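Local coordinates for protein multiheme cytochrome cf (Carboxydothermus ferrireducens DSM 11255, PDB 6QVM) that probably sits in the S-layer and passes electrons through its covalently bound c-type hemes to insoluble extracellular Fe(III), at residues Ser417-Ile421 with Leu432-Ser436; Pro493-Cys497 with Ala547-Thr551; Val515-Gln519 with Gly648-Asp653; Trp612-Asp617 with His656-Thr661. All coordinates share one frame; numbering follows the deposited sequence.

The four contacts all lie beside hemes in the C-terminal part of the chain. Contacts 1, 3 and 4 are buried, whereas contact 2 is partly buried and takes up water. Contacts 1 and 3 share one heme c, and contacts 2 and 4 share another. Contacts 1 and 2 hold heme-attachment sequences, contact 1 with a histidine-centred apolar and hydrogen-bonded core, contact 2 with an asparagine whose oxygen accepts a backbone N-H at the start of a helix. Contacts 3 and 4 join loops to long helices, and there an amide and an indole N-H, respectively, donate to backbone carbonyls. These last two touch each other: Asp653 OD1 lies 2.8 Å from His659 ND1, and Val650 packs on Val616.

Contact 1 (Ser417-Ile421 with Leu432-Ser436); sequences SLQTI and LECHS. With HEC (heme c), chain K.
Ile421 lies over one face of the His435 imidazole, the histidine that closes a CXXCH heme-attachment motif running from Cys431. The two side chains cross at about a right angle, and CD1 of Ile421 stands 3.5 Å from the ring centroid of His435, only 8° off the ring normal, in a CH-pi contact. The same methyl reaches the porphyrin, with CD1 of Ile421 3.6 Å from C1B of the heme, and thus fills the corner between ligand ring and macrocycle. With CG1 of Ile421 anti to the carbonyl carbon (chi1 -49°), the ethyl branch is carried to the ring while CG2 is left to meet CD2 of Leu432. An alanine at Ile421 would take away both branches and would probably leave this imidazole face without its cover, opening a gap between the ring, the porphyrin and Leu432.

At the ring's edge the rotation is fixed by a hydrogen bond from ND1 of His435 to the backbone O of Ser417, 2.9 Å long and close to the ring plane. A backbone carbonyl of 417-421 thus holds the nitrogen that does not bind the iron, and the bond would probably strengthen NE2 as an electron donor to the metal. Ser417 OG also points at the carbonyl of His435, though the modelled separation is too short to be trusted. Away from the heme, CD1 of Leu418 touches CD2 of Leu432 and, beside it, CB of Ser436, whose hydroxyl is itself bonded to Leu469 O. On the heme side, Cys434 SG is linked covalently to CAC, and NE2 of His435 binds the iron at 2.4 Å.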
# COMPACT_ATOMS: atom_id res chain seq x y z
N SER A 417 10.28 -18.17 -8.23
CA SER A 417 9.42 -19.22 -7.71
C SER A 417 8.40 -19.70 -8.73
O SER A 417 8.01 -20.86 -8.71
CB SER A 417 8.69 -18.74 -6.45
OG SER A 417 7.53 -17.98 -6.77
N LEU A 418 7.93 -18.80 -9.59
CA LEU A 418 6.85 -19.16 -10.52
C LEU A 418 7.39 -19.87 -11.75
O LEU A 418 6.85 -20.91 -12.17
CB LEU A 418 6.07 -17.92 -10.91
CG LEU A 418 5.21 -18.06 -12.15
CD1 LEU A 418 3.78 -18.47 -11.81
CD2 LEU A 418 5.23 -16.77 -12.97
N GLN A 419 8.43 -19.32 -12.38
CA GLN A 419 8.96 -19.94 -13.59
C GLN A 419 9.61 -21.29 -13.30
O GLN A 419 9.84 -22.06 -14.24
CB GLN A 419 9.94 -18.99 -14.28
CG GLN A 419 11.36 -19.02 -13.75
CD GLN A 419 12.14 -17.79 -14.16
OE1 GLN A 419 11.61 -16.69 -14.17
NE2 GLN A 419 13.41 -17.98 -14.51
N THR A 420 9.91 -21.59 -12.04
CA THR A 420 10.26 -22.95 -11.67
C THR A 420 9.12 -23.91 -11.98
O THR A 420 9.33 -25.00 -12.51
CB THR A 420 10.63 -23.01 -10.19
OG1 THR A 420 11.91 -22.39 -9.98
CG2 THR A 420 10.66 -24.45 -9.69
N ILE A 421 7.88 -23.49 -11.68
CA ILE A 421 6.72 -24.32 -11.97
C ILE A 421 6.42 -24.31 -13.46
O ILE A 421 5.94 -25.31 -14.02
CB ILE A 421 5.51 -23.86 -11.14
CG1 ILE A 421 5.91 -23.71 -9.67
CG2 ILE A 421 4.36 -24.84 -11.28
CD1 ILE A 421 6.27 -25.01 -8.99
N LEU A 432 1.06 -23.54 -7.07
CA LEU A 432 1.18 -22.09 -6.95
C LEU A 432 0.83 -21.60 -5.55
O LEU A 432 1.08 -20.44 -5.23
CB LEU A 432 0.31 -21.42 -8.00
CG LEU A 432 0.49 -21.98 -9.41
CD1 LEU A 432 -0.62 -21.51 -10.33
CD2 LEU A 432 1.86 -21.60 -9.96
N GLU A 433 0.25 -22.48 -4.73
CA GLU A 433 -0.01 -22.23 -3.32
C GLU A 433 1.19 -21.58 -2.65
O GLU A 433 1.05 -20.64 -1.87
CB GLU A 433 -0.38 -23.55 -2.63
CG GLU A 433 -0.11 -23.58 -1.15
CD GLU A 433 -1.33 -23.94 -0.35
OE1 GLU A 433 -2.27 -23.12 -0.29
OE2 GLU A 433 -1.37 -25.06 0.21
N CYS A 434 2.39 -22.06 -2.97
CA CYS A 434 3.62 -21.54 -2.40
C CYS A 434 4.54 -20.89 -3.44
O CYS A 434 5.63 -20.43 -3.09
CB CYS A 434 4.39 -22.65 -1.67
SG CYS A 434 3.38 -23.68 -0.58
N HIS A 435 4.12 -20.82 -4.71
CA HIS A 435 5.01 -20.38 -5.78
C HIS A 435 4.54 -19.13 -6.53
O HIS A 435 5.32 -18.59 -7.32
CB HIS A 435 5.23 -21.51 -6.79
CG HIS A 435 6.10 -22.63 -6.29
ND1 HIS A 435 7.43 -22.73 -6.62
CD2 HIS A 435 5.82 -23.69 -5.50
CE1 HIS A 435 7.94 -23.81 -6.05
NE2 HIS A 435 6.98 -24.42 -5.36
N SER A 436 3.31 -18.67 -6.34
CA SER A 436 2.81 -17.58 -7.16
C SER A 436 2.01 -16.59 -6.33
O SER A 436 1.08 -16.97 -5.62
CB SER A 436 1.94 -18.11 -8.30
OG SER A 436 1.22 -17.05 -8.90
FE HEC K . 7.64 -26.56 -4.63
CHA HEC K . 11.07 -26.14 -4.29
CHB HEC K . 8.15 -27.94 -7.75
CHC HEC K . 4.32 -27.53 -4.78
CHD HEC K . 7.08 -25.17 -1.55
NA HEC K . 9.30 -26.97 -5.79
C1A HEC K . 10.62 -26.70 -5.47
C2A HEC K . 11.45 -27.10 -6.59
C3A HEC K . 10.64 -27.59 -7.54
C4A HEC K . 9.27 -27.52 -7.06
CMA HEC K . 11.06 -28.14 -8.93
CAA HEC K . 13.00 -26.95 -6.64
CBA HEC K . 13.62 -28.35 -6.55
CGA HEC K . 14.98 -28.32 -5.91
O1A HEC K . 15.35 -29.34 -5.27
O2A HEC K . 15.71 -27.30 -6.04
NB HEC K . 6.46 -27.55 -5.99
C1B HEC K . 6.88 -28.04 -7.22
C2B HEC K . 5.74 -28.67 -7.87
C3B HEC K . 4.67 -28.55 -7.05
C4B HEC K . 5.11 -27.85 -5.85
CMB HEC K . 5.76 -29.33 -9.27
CAB HEC K . 3.23 -29.05 -7.30
CBB HEC K . 3.21 -30.59 -7.38
NC HEC K . 6.01 -26.38 -3.40
C1C HEC K . 4.73 -26.85 -3.65
C2C HEC K . 3.87 -26.47 -2.55
C3C HEC K . 4.65 -25.87 -1.61
C4C HEC K . 5.99 -25.77 -2.16
CMC HEC K . 2.38 -26.88 -2.45
CAC HEC K . 4.22 -25.27 -0.25
CBC HEC K . 3.56 -26.31 0.69
ND HEC K . 8.88 -25.76 -3.17
C1D HEC K . 8.40 -25.28 -1.95
C2D HEC K . 9.54 -24.89 -1.14
C3D HEC K . 10.79 -25.19 -1.99
C4D HEC K . 10.28 -25.73 -3.23
CMD HEC K . 9.47 -24.30 0.28
CAD HEC K . 12.28 -24.98 -1.62
CBD HEC K . 12.66 -25.91 -0.48
CGD HEC K . 14.13 -26.26 -0.50
O1D HEC K . 14.97 -25.42 -0.94
O2D HEC K . 14.48 -27.39 -0.05

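Contact 2 (Pro493-Cys497 with Ala547-Thr551); sequences PNELC and AECVT. With HEC (heme c), chain N.
Asn494 meets Cys549 through its side-chain oxygen: OD1 accepts the backbone N-H of Cys549 at 3.1 Å with an N-H...O angle of 160°. The donor lies 17° out of the amide's carbonyl plane. Beside this bond, OD1 of Asn494 rests against CB of Glu548 at 3.3 Å, and the amide and carboxylate planes of the two residues are turned 67° apart. Pro493 adds an apolar touch, its CB packing on CG1 of Val550, while SG of Cys497 sits 3.8 Å from CB of Cys549.

Two waters extend the grip of the asparagine. One donates to Asn494 OD1 over 2.8 Å and accepts from Val550 N, so that a second N-H of the helix start is bound indirectly to the same oxygen. The other joins ND2 of Asn494 to the carbonyl of Ala547. An alanine in place of Asn494 would probably leave the Cys549 N-H without this acceptor and both waters without a partner on this side.

Further out, OG1 of Thr551 accepts the N-H of Glu548 at 2.8 Å, which steadies the turn leading into the helix. Cys549 and Cys497 each open a CXXCH sequence. Cys549 SG is joined to CAB of the heme at 1.8 Å, and Cys497 is joined to a different heme. The contact therefore sets the first turn of helix 493-500 against the start of helix 549-553, with helix 519-524 lying between the two in the chain, so the beginnings of two heme-attachment helices meet.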
# COMPACT_ATOMS: atom_id res chain seq x y z
N PRO A 493 7.17 -13.83 12.13
CA PRO A 493 8.21 -14.26 11.17
C PRO A 493 8.33 -15.76 10.97
O PRO A 493 8.35 -16.22 9.82
CB PRO A 493 9.48 -13.65 11.76
CG PRO A 493 9.00 -12.42 12.45
CD PRO A 493 7.65 -12.75 13.02
N ASN A 494 8.43 -16.54 12.05
CA ASN A 494 8.53 -17.99 11.91
C ASN A 494 7.32 -18.54 11.16
O ASN A 494 7.46 -19.26 10.17
CB ASN A 494 8.66 -18.67 13.27
CG ASN A 494 10.08 -18.62 13.81
OD1 ASN A 494 11.01 -18.22 13.11
ND2 ASN A 494 10.26 -19.06 15.05
N GLU A 495 6.11 -18.17 11.60
CA GLU A 495 4.90 -18.65 10.94
C GLU A 495 4.85 -18.24 9.48
O GLU A 495 4.25 -18.94 8.66
CB GLU A 495 3.67 -18.12 11.68
N LEU A 496 5.48 -17.12 9.12
CA LEU A 496 5.52 -16.70 7.73
C LEU A 496 6.35 -17.66 6.89
O LEU A 496 5.90 -18.14 5.84
CB LEU A 496 6.08 -15.28 7.62
CG LEU A 496 6.23 -14.72 6.21
CD1 LEU A 496 4.92 -14.11 5.73
CD2 LEU A 496 7.36 -13.70 6.16
N CYS A 497 7.58 -17.97 7.34
CA CYS A 497 8.42 -18.92 6.62
C CYS A 497 7.82 -20.32 6.64
O CYS A 497 7.81 -21.01 5.61
CB CYS A 497 9.82 -18.94 7.22
SG CYS A 497 10.50 -17.30 7.59
N ALA A 547 16.75 -19.32 18.17
CA ALA A 547 16.84 -18.58 16.92
C ALA A 547 15.53 -18.66 16.16
O ALA A 547 14.75 -19.61 16.30
CB ALA A 547 17.97 -19.13 16.04
N GLU A 548 15.27 -17.64 15.35
CA GLU A 548 14.21 -17.69 14.36
C GLU A 548 14.82 -17.96 12.99
O GLU A 548 16.03 -17.83 12.79
CB GLU A 548 13.41 -16.39 14.32
CG GLU A 548 12.70 -16.04 15.62
CD GLU A 548 11.85 -14.80 15.49
OE1 GLU A 548 10.62 -14.95 15.32
OE2 GLU A 548 12.41 -13.69 15.52
N CYS A 549 13.96 -18.33 12.04
CA CYS A 549 14.40 -18.48 10.66
C CYS A 549 15.14 -17.23 10.20
O CYS A 549 16.21 -17.32 9.59
CB CYS A 549 13.21 -18.75 9.74
SG CYS A 549 12.00 -19.92 10.37
N VAL A 550 14.59 -16.05 10.51
CA VAL A 550 15.17 -14.80 10.07
C VAL A 550 16.50 -14.50 10.75
O VAL A 550 17.30 -13.72 10.21
CB VAL A 550 14.17 -13.66 10.33
CG1 VAL A 550 12.93 -13.82 9.46
CG2 VAL A 550 13.77 -13.62 11.80
N THR A 551 16.78 -15.10 11.91
CA THR A 551 18.05 -14.85 12.58
C THR A 551 19.22 -15.24 11.69
O THR A 551 20.19 -14.50 11.56
CB THR A 551 18.11 -15.61 13.91
OG1 THR A 551 16.89 -15.42 14.64
CG2 THR A 551 19.28 -15.14 14.77
FE HEC N . 17.56 -22.50 7.40
CHA HEC N . 19.16 -23.91 4.74
CHB HEC N . 14.56 -22.62 5.62
CHC HEC N . 15.87 -21.48 10.15
CHD HEC N . 20.58 -21.96 9.03
NA HEC N . 16.96 -23.12 5.54
C1A HEC N . 17.80 -23.67 4.60
C2A HEC N . 17.01 -23.97 3.42
C3A HEC N . 15.75 -23.61 3.66
C4A HEC N . 15.69 -23.08 5.00
CMA HEC N . 14.58 -23.74 2.66
CAA HEC N . 17.55 -24.59 2.12
CBA HEC N . 18.22 -23.45 1.37
CGA HEC N . 19.16 -24.02 0.35
O1A HEC N . 20.35 -23.60 0.34
O2A HEC N . 18.73 -24.89 -0.45
NB HEC N . 15.58 -22.10 7.79
C1B HEC N . 14.49 -22.31 6.96
C2B HEC N . 13.28 -22.15 7.73
C3B HEC N . 13.64 -21.82 8.99
C4B HEC N . 15.09 -21.79 9.05
CMB HEC N . 11.86 -22.28 7.14
CAB HEC N . 12.70 -21.54 10.19
CBB HEC N . 11.86 -22.78 10.55
NC HEC N . 18.13 -21.82 9.22
C1C HEC N . 17.25 -21.46 10.22
C2C HEC N . 18.01 -21.07 11.39
C3C HEC N . 19.32 -21.24 11.11
C4C HEC N . 19.41 -21.69 9.73
CMC HEC N . 17.39 -20.65 12.74
CAC HEC N . 20.53 -20.95 12.04
CBC HEC N . 20.52 -21.88 13.27
ND HEC N . 19.57 -22.87 6.96
C1D HEC N . 20.64 -22.57 7.79
C2D HEC N . 21.85 -23.00 7.15
C3D HEC N . 21.42 -23.61 5.80
C4D HEC N . 19.98 -23.49 5.77
CMD HEC N . 23.29 -22.87 7.69
CAD HEC N . 22.36 -24.21 4.74
CBD HEC N . 22.23 -23.40 3.45
CGD HEC N . 23.58 -22.97 2.96
O1D HEC N . 23.75 -21.76 2.64
O2D HEC N . 24.50 -23.83 2.87
O HOH W 1 11.63 -16.38 11.07
O HOH W 2 12.13 -19.38 17.28

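Contact 3 (Val515-Gln519 with Gly648-Asp653); sequences VHHPQ and GIVAAD. With HEC (heme c), chain K.
Gln519 has its CG anti to the carbonyl carbon (chi1 -78°) and a bend at chi2 of 86°, which together swing the amide across to Asp653. NE2 of Gln519 then donates to the backbone O of Asp653 at 2.9 Å, in a loop-to-helix contact at the edge of a heme c pocket of this multiheme c-type cytochrome. That oxygen stays near the amide plane of Gln519, but the donor comes in from above the carbonyl plane of Asp653, 44° out of it. The bond ties the start of helix 519-524, with Pro518 at its N-cap position, to Asp653, close after helix 641-652.

Around it the packing is apolar. The ring of Pro518 sets its CD against Ala652, 3.8 Å from CB of that residue. The CB of Ala652 also lies 3.3 Å from the backbone O of Val515, so the alanine methyl touches the loop at both Val515 and Pro518. Val515 itself lays CG2 against the backbone of Gly648 and reaches toward CG1 of Ile649.

The loop turns at His517, which has a positive phi, and its side chain leaves the helix for the heme. One ring face lies over the macrocycle, with C1D of the heme 3.2 Å from the ring plane of His517, while CB of His516 backs the opposite face. ND1 of His517 is held by the carbonyl of Thr502. Asp653 has its own partners in Ser655 and His659, the latter an iron ligand of a neighbouring heme. NE2 of His517 comes 3.4 Å from C1D of the heme.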
# COMPACT_ATOMS: atom_id res chain seq x y z
N VAL A 515 9.86 -36.85 0.78
CA VAL A 515 9.82 -35.80 1.79
C VAL A 515 10.39 -34.53 1.16
O VAL A 515 11.53 -34.52 0.68
CB VAL A 515 10.58 -36.20 3.06
CG1 VAL A 515 9.85 -37.31 3.78
CG2 VAL A 515 12.01 -36.64 2.75
N HIS A 516 9.58 -33.47 1.13
CA HIS A 516 9.94 -32.23 0.46
C HIS A 516 9.88 -31.06 1.43
O HIS A 516 8.90 -30.91 2.16
CB HIS A 516 9.01 -31.96 -0.74
CG HIS A 516 9.14 -32.96 -1.84
ND1 HIS A 516 8.43 -34.14 -1.86
CD2 HIS A 516 9.91 -32.97 -2.96
CE1 HIS A 516 8.74 -34.82 -2.95
NE2 HIS A 516 9.64 -34.13 -3.63
N HIS A 517 10.94 -30.23 1.43
CA HIS A 517 11.12 -29.04 2.26
C HIS A 517 10.50 -29.21 3.64
O HIS A 517 9.43 -28.65 3.91
CB HIS A 517 10.55 -27.80 1.56
CG HIS A 517 9.42 -28.10 0.62
ND1 HIS A 517 8.12 -28.27 1.05
CD2 HIS A 517 9.39 -28.26 -0.72
CE1 HIS A 517 7.34 -28.52 0.01
NE2 HIS A 517 8.09 -28.52 -1.08
N PRO A 518 11.12 -29.99 4.51
CA PRO A 518 10.50 -30.25 5.82
C PRO A 518 11.08 -29.37 6.91
O PRO A 518 11.23 -29.81 8.05
CB PRO A 518 10.86 -31.72 6.05
CG PRO A 518 12.24 -31.84 5.44
CD PRO A 518 12.31 -30.83 4.30
N GLN A 519 11.43 -28.13 6.56
CA GLN A 519 12.15 -27.27 7.50
C GLN A 519 11.34 -26.99 8.76
O GLN A 519 11.90 -26.98 9.86
CB GLN A 519 12.55 -25.96 6.82
CG GLN A 519 13.75 -26.09 5.89
CD GLN A 519 13.38 -26.54 4.49
OE1 GLN A 519 12.22 -26.42 4.09
NE2 GLN A 519 14.35 -27.05 3.75
N GLY A 648 16.59 -39.24 4.38
CA GLY A 648 16.10 -38.29 3.41
C GLY A 648 15.70 -36.97 4.05
O GLY A 648 15.82 -35.91 3.43
N ILE A 649 15.22 -37.03 5.29
CA ILE A 649 14.79 -35.82 6.00
C ILE A 649 15.97 -34.88 6.20
O ILE A 649 15.88 -33.68 5.94
CB ILE A 649 14.12 -36.19 7.33
CG1 ILE A 649 12.76 -36.83 7.08
CG2 ILE A 649 13.97 -34.96 8.20
CD1 ILE A 649 12.18 -37.56 8.29
N VAL A 650 17.11 -35.42 6.65
CA VAL A 650 18.32 -34.61 6.80
C VAL A 650 18.79 -34.08 5.45
O VAL A 650 19.47 -33.05 5.40
CB VAL A 650 19.41 -35.44 7.51
CG1 VAL A 650 20.67 -34.63 7.73
CG2 VAL A 650 18.88 -35.97 8.84
N ALA A 651 18.42 -34.74 4.36
CA ALA A 651 18.80 -34.29 3.03
C ALA A 651 17.85 -33.25 2.46
O ALA A 651 18.29 -32.24 1.90
CB ALA A 651 18.89 -35.49 2.07
N ALA A 652 16.54 -33.47 2.59
CA ALA A 652 15.57 -32.51 2.05
C ALA A 652 15.53 -31.24 2.90
O ALA A 652 15.34 -30.14 2.36
CB ALA A 652 14.19 -33.14 1.97
N ASP A 653 15.71 -31.37 4.21
CA ASP A 653 15.84 -30.19 5.07
C ASP A 653 16.96 -29.28 4.58
O ASP A 653 16.87 -28.05 4.69
CB ASP A 653 16.08 -30.63 6.51
CG ASP A 653 16.38 -29.46 7.44
OD1 ASP A 653 15.42 -28.77 7.86
OD2 ASP A 653 17.57 -29.26 7.76
FE HEC K . 7.64 -26.56 -4.63
CHA HEC K . 11.07 -26.14 -4.29
CHB HEC K . 8.15 -27.94 -7.75
CHC HEC K . 4.32 -27.53 -4.78
CHD HEC K . 7.08 -25.17 -1.55
NA HEC K . 9.30 -26.97 -5.79
C1A HEC K . 10.62 -26.70 -5.47
C2A HEC K . 11.45 -27.10 -6.59
C3A HEC K . 10.64 -27.59 -7.54
C4A HEC K . 9.27 -27.52 -7.06
CMA HEC K . 11.06 -28.14 -8.93
CAA HEC K . 13.00 -26.95 -6.64
CBA HEC K . 13.62 -28.35 -6.55
CGA HEC K . 14.98 -28.32 -5.91
O1A HEC K . 15.35 -29.34 -5.27
O2A HEC K . 15.71 -27.30 -6.04
NB HEC K . 6.46 -27.55 -5.99
C1B HEC K . 6.88 -28.04 -7.22
C2B HEC K . 5.74 -28.67 -7.87
C3B HEC K . 4.67 -28.55 -7.05
C4B HEC K . 5.11 -27.85 -5.85
CMB HEC K . 5.76 -29.33 -9.27
CAB HEC K . 3.23 -29.05 -7.30
CBB HEC K . 3.21 -30.59 -7.38
NC HEC K . 6.01 -26.38 -3.40
C1C HEC K . 4.73 -26.85 -3.65
C2C HEC K . 3.87 -26.47 -2.55
C3C HEC K . 4.65 -25.87 -1.61
C4C HEC K . 5.99 -25.77 -2.16
CMC HEC K . 2.38 -26.88 -2.45
CAC HEC K . 4.22 -25.27 -0.25
CBC HEC K . 3.56 -26.31 0.69
ND HEC K . 8.88 -25.76 -3.17
C1D HEC K . 8.40 -25.28 -1.95
C2D HEC K . 9.54 -24.89 -1.14
C3D HEC K . 10.79 -25.19 -1.99
C4D HEC K . 10.28 -25.73 -3.23
CMD HEC K . 9.47 -24.30 0.28
CAD HEC K . 12.28 -24.98 -1.62
CBD HEC K . 12.66 -25.91 -0.48
CGD HEC K . 14.13 -26.26 -0.50
O1D HEC K . 14.97 -25.42 -0.94
O2D HEC K . 14.48 -27.39 -0.05

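Contact 4 (Trp612-Asp617 with His656-Thr661); sequences WTDKVD and HGIHNT. With HEC (heme c), chain N.
The carbonyl oxygen of His656 takes the indole N-H of Trp612: NE1 of Trp612 lies 2.9 Å from O of His656, in the carbonyl plane, but the N-H...O angle is a bent 137°. Both methyls of Val616 also touch this oxygen, so it is flanked by apolar groups on that side. CG2 of Val616 lies over one face of the indole near the rim, and CG2 of Thr661 comes in at 3.4 Å from CZ2 of Trp612. CD1 of Ile658 meets CD1 of Trp612 at 3.7 Å. Gly657, whose positive phi favours glycine, lies beside this pair, and a CB there would already touch Trp612 CZ2 and Val616 CG1.

At the other end, the ring of His656 has the carboxylate of Asp617 over its face, the two planes 88° apart. OD1 of Asp617 comes 3.2 Å from ND1 of His656, though not at an angle for a hydrogen bond. OG1 of Thr613 reaches CD2 of the same ring.

These ties join helix 606-628 to the loop that carries His659, which with His553 binds the heme iron. The buried indole N-H is thus satisfied by one bent bond to the His656 carbonyl, while apolar groups make up most of the remaining contact of the indole.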
# COMPACT_ATOMS: atom_id res chain seq x y z
N TRP A 612 31.27 -29.62 11.52
CA TRP A 612 29.93 -30.17 11.67
C TRP A 612 29.28 -30.45 10.32
O TRP A 612 28.57 -31.45 10.17
CB TRP A 612 29.05 -29.24 12.50
CG TRP A 612 27.60 -29.64 12.49
CD1 TRP A 612 26.67 -29.31 11.55
CD2 TRP A 612 26.93 -30.47 13.44
NE1 TRP A 612 25.46 -29.88 11.85
CE2 TRP A 612 25.59 -30.59 13.01
CE3 TRP A 612 27.33 -31.12 14.61
CZ2 TRP A 612 24.65 -31.35 13.72
CZ3 TRP A 612 26.40 -31.86 15.31
CH2 TRP A 612 25.07 -31.97 14.86
N THR A 613 29.48 -29.57 9.33
CA THR A 613 28.75 -29.67 8.08
C THR A 613 29.26 -30.82 7.21
O THR A 613 28.47 -31.60 6.68
CB THR A 613 28.80 -28.34 7.32
OG1 THR A 613 27.50 -27.72 7.38
CG2 THR A 613 29.20 -28.55 5.86
N ASP A 614 30.59 -30.97 7.10
CA ASP A 614 31.14 -32.14 6.42
C ASP A 614 30.68 -33.41 7.12
O ASP A 614 30.18 -34.34 6.49
CB ASP A 614 32.66 -32.09 6.40
CG ASP A 614 33.21 -30.92 5.60
OD1 ASP A 614 32.51 -30.44 4.69
OD2 ASP A 614 34.35 -30.49 5.88
N LYS A 615 30.84 -33.44 8.44
CA LYS A 615 30.53 -34.62 9.24
C LYS A 615 29.08 -35.05 9.08
O LYS A 615 28.77 -36.24 9.23
CB LYS A 615 30.89 -34.31 10.69
CG LYS A 615 30.36 -35.26 11.74
CD LYS A 615 30.71 -34.72 13.11
CE LYS A 615 30.09 -35.54 14.22
NZ LYS A 615 28.61 -35.42 14.22
N VAL A 616 28.17 -34.13 8.77
CA VAL A 616 26.79 -34.50 8.52
C VAL A 616 26.59 -34.93 7.07
O VAL A 616 25.92 -35.93 6.81
CB VAL A 616 25.84 -33.35 8.92
CG1 VAL A 616 24.39 -33.69 8.55
CG2 VAL A 616 25.95 -33.10 10.41
N ASP A 617 27.18 -34.20 6.11
CA ASP A 617 27.10 -34.61 4.71
C ASP A 617 27.65 -36.02 4.51
O ASP A 617 27.03 -36.85 3.84
CB ASP A 617 27.87 -33.62 3.83
CG ASP A 617 27.22 -32.25 3.78
OD1 ASP A 617 25.98 -32.17 3.90
OD2 ASP A 617 27.96 -31.25 3.64
N HIS A 656 22.17 -29.21 6.45
CA HIS A 656 23.26 -29.99 7.03
C HIS A 656 23.04 -30.19 8.53
O HIS A 656 23.99 -30.19 9.32
CB HIS A 656 24.62 -29.34 6.77
CG HIS A 656 24.81 -28.88 5.35
ND1 HIS A 656 24.26 -29.55 4.28
CD2 HIS A 656 25.48 -27.83 4.84
CE1 HIS A 656 24.59 -28.92 3.16
NE2 HIS A 656 25.33 -27.88 3.48
N GLY A 657 21.78 -30.35 8.91
CA GLY A 657 21.43 -30.58 10.30
C GLY A 657 21.49 -29.37 11.20
O GLY A 657 21.24 -29.51 12.41
N ILE A 658 21.79 -28.18 10.67
CA ILE A 658 21.83 -26.98 11.50
C ILE A 658 20.44 -26.63 12.02
O ILE A 658 20.30 -26.15 13.15
CB ILE A 658 22.46 -25.82 10.71
CG1 ILE A 658 23.93 -26.12 10.40
CG2 ILE A 658 22.34 -24.52 11.49
CD1 ILE A 658 24.81 -26.13 11.63
N HIS A 659 19.40 -26.87 11.22
CA HIS A 659 18.04 -26.56 11.66
C HIS A 659 17.64 -27.28 12.95
O HIS A 659 16.66 -26.88 13.58
CB HIS A 659 17.04 -26.92 10.54
CG HIS A 659 17.08 -25.97 9.38
ND1 HIS A 659 16.41 -26.21 8.20
CD2 HIS A 659 17.72 -24.79 9.22
CE1 HIS A 659 16.63 -25.21 7.36
NE2 HIS A 659 17.42 -24.33 7.95
N ASN A 660 18.37 -28.34 13.33
CA ASN A 660 18.14 -29.04 14.59
C ASN A 660 19.24 -30.07 14.79
O ASN A 660 19.11 -31.22 14.36
CB ASN A 660 16.77 -29.72 14.62
CG ASN A 660 16.33 -30.09 16.03
OD1 ASN A 660 17.16 -30.27 16.92
ND2 ASN A 660 15.02 -30.20 16.23
N THR A 661 20.33 -29.67 15.46
CA THR A 661 21.49 -30.55 15.58
C THR A 661 21.14 -31.83 16.32
O THR A 661 21.65 -32.91 15.98
CB THR A 661 22.64 -29.83 16.29
OG1 THR A 661 22.16 -29.28 17.53
CG2 THR A 661 23.20 -28.72 15.41
FE HEC N . 17.56 -22.50 7.40
CHA HEC N . 19.16 -23.91 4.74
CHB HEC N . 14.56 -22.62 5.62
CHC HEC N . 15.87 -21.48 10.15
CHD HEC N . 20.58 -21.96 9.03
NA HEC N . 16.96 -23.12 5.54
C1A HEC N . 17.80 -23.67 4.60
C2A HEC N . 17.01 -23.97 3.42
C3A HEC N . 15.75 -23.61 3.66
C4A HEC N . 15.69 -23.08 5.00
CMA HEC N . 14.58 -23.74 2.66
CAA HEC N . 17.55 -24.59 2.12
CBA HEC N . 18.22 -23.45 1.37
CGA HEC N . 19.16 -24.02 0.35
O1A HEC N . 20.35 -23.60 0.34
O2A HEC N . 18.73 -24.89 -0.45
NB HEC N . 15.58 -22.10 7.79
C1B HEC N . 14.49 -22.31 6.96
C2B HEC N . 13.28 -22.15 7.73
C3B HEC N . 13.64 -21.82 8.99
C4B HEC N . 15.09 -21.79 9.05
CMB HEC N . 11.86 -22.28 7.14
CAB HEC N . 12.70 -21.54 10.19
CBB HEC N . 11.86 -22.78 10.55
NC HEC N . 18.13 -21.82 9.22
C1C HEC N . 17.25 -21.46 10.22
C2C HEC N . 18.01 -21.07 11.39
C3C HEC N . 19.32 -21.24 11.11
C4C HEC N . 19.41 -21.69 9.73
CMC HEC N . 17.39 -20.65 12.74
CAC HEC N . 20.53 -20.95 12.04
CBC HEC N . 20.52 -21.88 13.27
ND HEC N . 19.57 -22.87 6.96
C1D HEC N . 20.64 -22.57 7.79
C2D HEC N . 21.85 -23.00 7.15
C3D HEC N . 21.42 -23.61 5.80
C4D HEC N . 19.98 -23.49 5.77
CMD HEC N . 23.29 -22.87 7.69
CAD HEC N . 22.36 -24.21 4.74
CBD HEC N . 22.23 -23.40 3.45
CGD HEC N . 23.58 -22.97 2.96
O1D HEC N . 23.75 -21.76 2.64
O2D HEC N . 24.50 -23.83 2.87